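VgrG protein (Vibrio cholerae, PDB 4DTH) probably cross-links monomeric actin through its actin cross-linking toxin domain, which binds ATP and magnesium. Local coordinates at residues I277-K282 with I348-R353. Residues are numbered along the deposited sequence; the frame is centred on the assembly and turned at random.
With ATP (adenosine-5'-triphosphate), chain B; SO4 (sulfate ion), chain F.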
loop_
_atom_site.group_PDB
_atom_site.type_symbol
_atom_site.label_atom_id
_atom_site.label_comp_id
_atom_site.label_asym_id
_atom_site.label_seq_id
_atom_site.Cartn_x
_atom_site.Cartn_y
_atom_site.Cartn_z
ATOM N N ILE A 277 -8.877 -5.963 -2.341
ATOM C CA ILE A 277 -8.696 -4.537 -2.571
ATOM C C ILE A 277 -8.672 -3.988 -1.141
ATOM O O ILE A 277 -9.709 -3.893 -0.472
ATOM C CB ILE A 277 -9.801 -3.922 -3.470
ATOM C CG1 ILE A 277 -9.767 -4.575 -4.875
ATOM C CG2 ILE A 277 -9.624 -2.401 -3.566
ATOM C CD1 ILE A 277 -10.961 -4.265 -5.813
ATOM N N LEU A 278 -7.468 -3.707 -0.660
ATOM C CA LEU A 278 -7.243 -3.301 0.722
ATOM C C LEU A 278 -7.335 -1.789 0.960
ATOM O O LEU A 278 -6.500 -1.049 0.443
ATOM C CB LEU A 278 -5.861 -3.828 1.179
ATOM C CG LEU A 278 -5.383 -3.463 2.588
ATOM C CD1 LEU A 278 -6.210 -4.167 3.659
ATOM C CD2 LEU A 278 -3.894 -3.793 2.756
ATOM N N PRO A 279 -8.298 -1.311 1.783
ATOM C CA PRO A 279 -8.320 0.126 2.119
ATOM C C PRO A 279 -6.999 0.534 2.791
ATOM O O PRO A 279 -6.495 -0.190 3.662
ATOM C CB PRO A 279 -9.495 0.237 3.093
ATOM C CG PRO A 279 -10.387 -0.950 2.737
ATOM C CD PRO A 279 -9.379 -2.036 2.479
ATOM N N ARG A 280 -6.397 1.635 2.321
ATOM C CA ARG A 280 -5.113 2.107 2.837
ATOM C C ARG A 280 -5.234 3.419 3.586
ATOM O O ARG A 280 -4.220 3.948 4.043
ATOM C CB ARG A 280 -4.078 2.250 1.693
ATOM C CG ARG A 280 -3.617 0.923 1.094
ATOM C CD ARG A 280 -2.626 0.140 1.952
ATOM N NE ARG A 280 -1.392 0.883 2.224
ATOM C CZ ARG A 280 -1.090 1.422 3.401
ATOM N NH1 ARG A 280 -1.927 1.311 4.424
ATOM N NH2 ARG A 280 0.051 2.069 3.565
ATOM N N THR A 281 -6.453 3.961 3.696
ATOM C CA THR A 281 -6.662 5.242 4.366
ATOM C C THR A 281 -7.499 5.002 5.601
ATOM O O THR A 281 -8.436 4.198 5.573
ATOM C CB THR A 281 -7.294 6.260 3.390
ATOM O OG1 THR A 281 -6.440 6.416 2.256
ATOM C CG2 THR A 281 -7.553 7.647 4.031
ATOM N N LYS A 282 -7.151 5.704 6.690
ATOM C CA LYS A 282 -7.863 5.648 7.967
ATOM C C LYS A 282 -9.361 5.929 7.734
ATOM O O LYS A 282 -9.701 7.006 7.236
ATOM C CB LYS A 282 -7.252 6.679 8.941
ATOM C CG LYS A 282 -7.887 6.737 10.334
ATOM C CD LYS A 282 -7.302 7.897 11.178
ATOM C CE LYS A 282 -5.874 7.661 11.641
ATOM N NZ LYS A 282 -5.393 8.766 12.510
ATOM N N ILE A 348 -8.814 8.836 -0.909
ATOM C CA ILE A 348 -8.766 7.558 -0.192
ATOM C C ILE A 348 -8.093 6.548 -1.089
ATOM O O ILE A 348 -8.341 6.525 -2.298
ATOM C CB ILE A 348 -10.132 7.097 0.399
ATOM C CG1 ILE A 348 -11.238 7.037 -0.691
ATOM C CG2 ILE A 348 -10.509 8.000 1.599
ATOM C CD1 ILE A 348 -12.642 6.481 -0.205
ATOM N N LEU A 349 -7.182 5.758 -0.510
ATOM C CA LEU A 349 -6.334 4.837 -1.260
ATOM C C LEU A 349 -6.624 3.377 -1.061
ATOM O O LEU A 349 -7.057 2.973 0.009
ATOM C CB LEU A 349 -4.865 5.138 -0.942
ATOM C CG LEU A 349 -4.241 6.261 -1.785
ATOM C CD1 LEU A 349 -4.790 7.654 -1.408
ATOM C CD2 LEU A 349 -2.784 6.252 -1.628
ATOM N N PHE A 350 -6.355 2.569 -2.108
ATOM C CA PHE A 350 -6.642 1.139 -2.068
ATOM C C PHE A 350 -5.545 0.341 -2.701
ATOM O O PHE A 350 -5.111 0.656 -3.810
ATOM C CB PHE A 350 -7.982 0.842 -2.770
ATOM C CG PHE A 350 -9.132 1.610 -2.172
ATOM C CD1 PHE A 350 -9.841 1.097 -1.089
ATOM C CD2 PHE A 350 -9.465 2.875 -2.644
ATOM C CE1 PHE A 350 -10.862 1.837 -0.491
ATOM C CE2 PHE A 350 -10.493 3.614 -2.050
ATOM C CZ PHE A 350 -11.177 3.094 -0.971
ATOM N N GLU A 351 -5.118 -0.721 -2.008
ATOM C CA GLU A 351 -4.056 -1.587 -2.493
ATOM C C GLU A 351 -4.629 -2.856 -3.110
ATOM O O GLU A 351 -5.345 -3.612 -2.440
ATOM C CB GLU A 351 -3.104 -1.927 -1.329
ATOM C CG GLU A 351 -1.977 -2.876 -1.702
ATOM C CD GLU A 351 -1.083 -3.276 -0.544
ATOM O OE1 GLU A 351 -0.814 -2.424 0.330
ATOM O OE2 GLU A 351 -0.589 -4.425 -0.555
ATOM N N PHE A 352 -4.283 -3.106 -4.377
ATOM C CA PHE A 352 -4.666 -4.329 -5.080
ATOM C C PHE A 352 -3.591 -5.353 -4.725
ATOM O O PHE A 352 -2.458 -5.253 -5.207
ATOM C CB PHE A 352 -4.743 -4.085 -6.596
ATOM C CG PHE A 352 -5.937 -3.247 -6.983
ATOM C CD1 PHE A 352 -5.905 -1.859 -6.861
ATOM C CD2 PHE A 352 -7.101 -3.844 -7.456
ATOM C CE1 PHE A 352 -7.018 -1.084 -7.208
ATOM C CE2 PHE A 352 -8.206 -3.065 -7.822
ATOM C CZ PHE A 352 -8.163 -1.695 -7.679
ATOM N N ARG A 353 -3.932 -6.300 -3.839
ATOM C CA ARG A 353 -3.018 -7.345 -3.340
ATOM C C ARG A 353 -2.446 -8.191 -4.473
ATOM O O ARG A 353 -1.276 -8.570 -4.442
ATOM C CB ARG A 353 -3.689 -8.189 -2.250
ATOM C CG ARG A 353 -4.091 -7.355 -1.008
ATOM C CD ARG A 353 -2.885 -6.837 -0.218
ATOM N NE ARG A 353 -2.169 -7.934 0.445
ATOM C CZ ARG A 353 -0.999 -7.818 1.063
ATOM N NH1 ARG A 353 -0.377 -6.644 1.110
ATOM N NH2 ARG A 353 -0.448 -8.871 1.657
HETATM P PG ATP B . 1.919 -1.204 4.237
HETATM O O1G ATP B . 0.921 -1.881 3.353
HETATM O O2G ATP B . 1.236 -0.438 5.335
HETATM O O3G ATP B . 2.877 -2.177 4.863
HETATM P PB ATP B . 3.813 0.832 3.482
HETATM O O1B ATP B . 3.578 1.620 4.709
HETATM O O2B ATP B . 5.145 0.132 3.608
HETATM O O3B ATP B . 2.731 -0.179 3.311
HETATM P PA ATP B . 2.989 2.962 1.810
HETATM O O1A ATP B . 1.970 3.201 2.854
HETATM O O2A ATP B . 3.873 4.209 1.731
HETATM O O3A ATP B . 3.827 1.793 2.199
HETATM O "O5'" ATP B . 2.242 2.682 0.417
HETATM C "C5'" ATP B . 3.073 2.691 -0.756
HETATM C "C4'" ATP B . 2.272 2.568 -2.025
HETATM O "O4'" ATP B . 1.268 3.623 -2.087
HETATM C "C3'" ATP B . 3.109 2.734 -3.294
HETATM O "O3'" ATP B . 2.640 1.921 -4.367
HETATM C "C2'" ATP B . 2.937 4.217 -3.591
HETATM O "O2'" ATP B . 3.286 4.587 -4.914
HETATM C "C1'" ATP B . 1.459 4.357 -3.287
HETATM N N9 ATP B . 0.954 5.722 -3.113
HETATM C C8 ATP B . 1.375 6.650 -2.199
HETATM N N7 ATP B . 0.727 7.788 -2.271
HETATM C C5 ATP B . -0.180 7.595 -3.305
HETATM C C6 ATP B . -1.173 8.417 -3.875
HETATM N N6 ATP B . -1.437 9.665 -3.467
HETATM N N1 ATP B . -1.913 7.899 -4.882
HETATM C C2 ATP B . -1.673 6.649 -5.286
HETATM N N3 ATP B . -0.773 5.783 -4.828
HETATM C C4 ATP B . -0.045 6.317 -3.831
HETATM S S SO4 F . 2.633 -7.494 3.290
HETATM O O1 SO4 F . 4.094 -7.629 3.271
HETATM O O2 SO4 F . 2.031 -8.728 2.849
HETATM O O3 SO4 F . 2.216 -7.155 4.638
HETATM O O4 SO4 F . 2.235 -6.407 2.393
HETATM O O HOH W 1 -0.163 0.362 -0.596
HETATM O O HOH W 2 -8.991 3.670 1.942
#
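Arg-280 and Glu-351 meet beside the ATP phosphates, where strand 277-279 runs antiparallel to the end of strand 343-352. Leu-278 and Glu-351 form the hydrogen-bonded pair, N to O 2.8 Å in both directions; just past the strand Arg-280 N bonds Leu-349 O, and Thr-281 OG1, not a backbone carbonyl, accepts from Leu-349 N. The Arg-280 side chain runs from here to the phosphates. CB packs against Leu-349 CB and O. Arg-280 CG, anti to the carbonyl carbon (chi1 -69°), lies 3.8 Å from Glu-351 CB, and Arg-280 CD is 3.5 Å from Glu-351 OE1. The chain bends at chi2 and chi3. Arg-280 NE makes a long salt bridge to Glu-351 OE1, 3.9 Å, and donates to a water that also lies within hydrogen-bonding distance of OE1. Arg-280 CZ is 3.6 Å from ATP O2G, which sits over one guanidinium face. NH1 bonds to the carbonyl of His-331; NH2 comes implausibly close to ATP O1A, making that bond's detail doubtful. Glu-351, extended beyond CG, also ligates magnesium, and its OE2 takes a salt-bridging hydrogen bond from Arg-353 NH1. On the face away from the nucleotide, Ile-277 CD1 touches Phe-352 CE2 at 3.6 Å. Helix 190-196 covers that apolar face through Leu-194 and Leu-195, while strand 173-180 pairs with 343-352 and helix 269-275 leads into Ile-277.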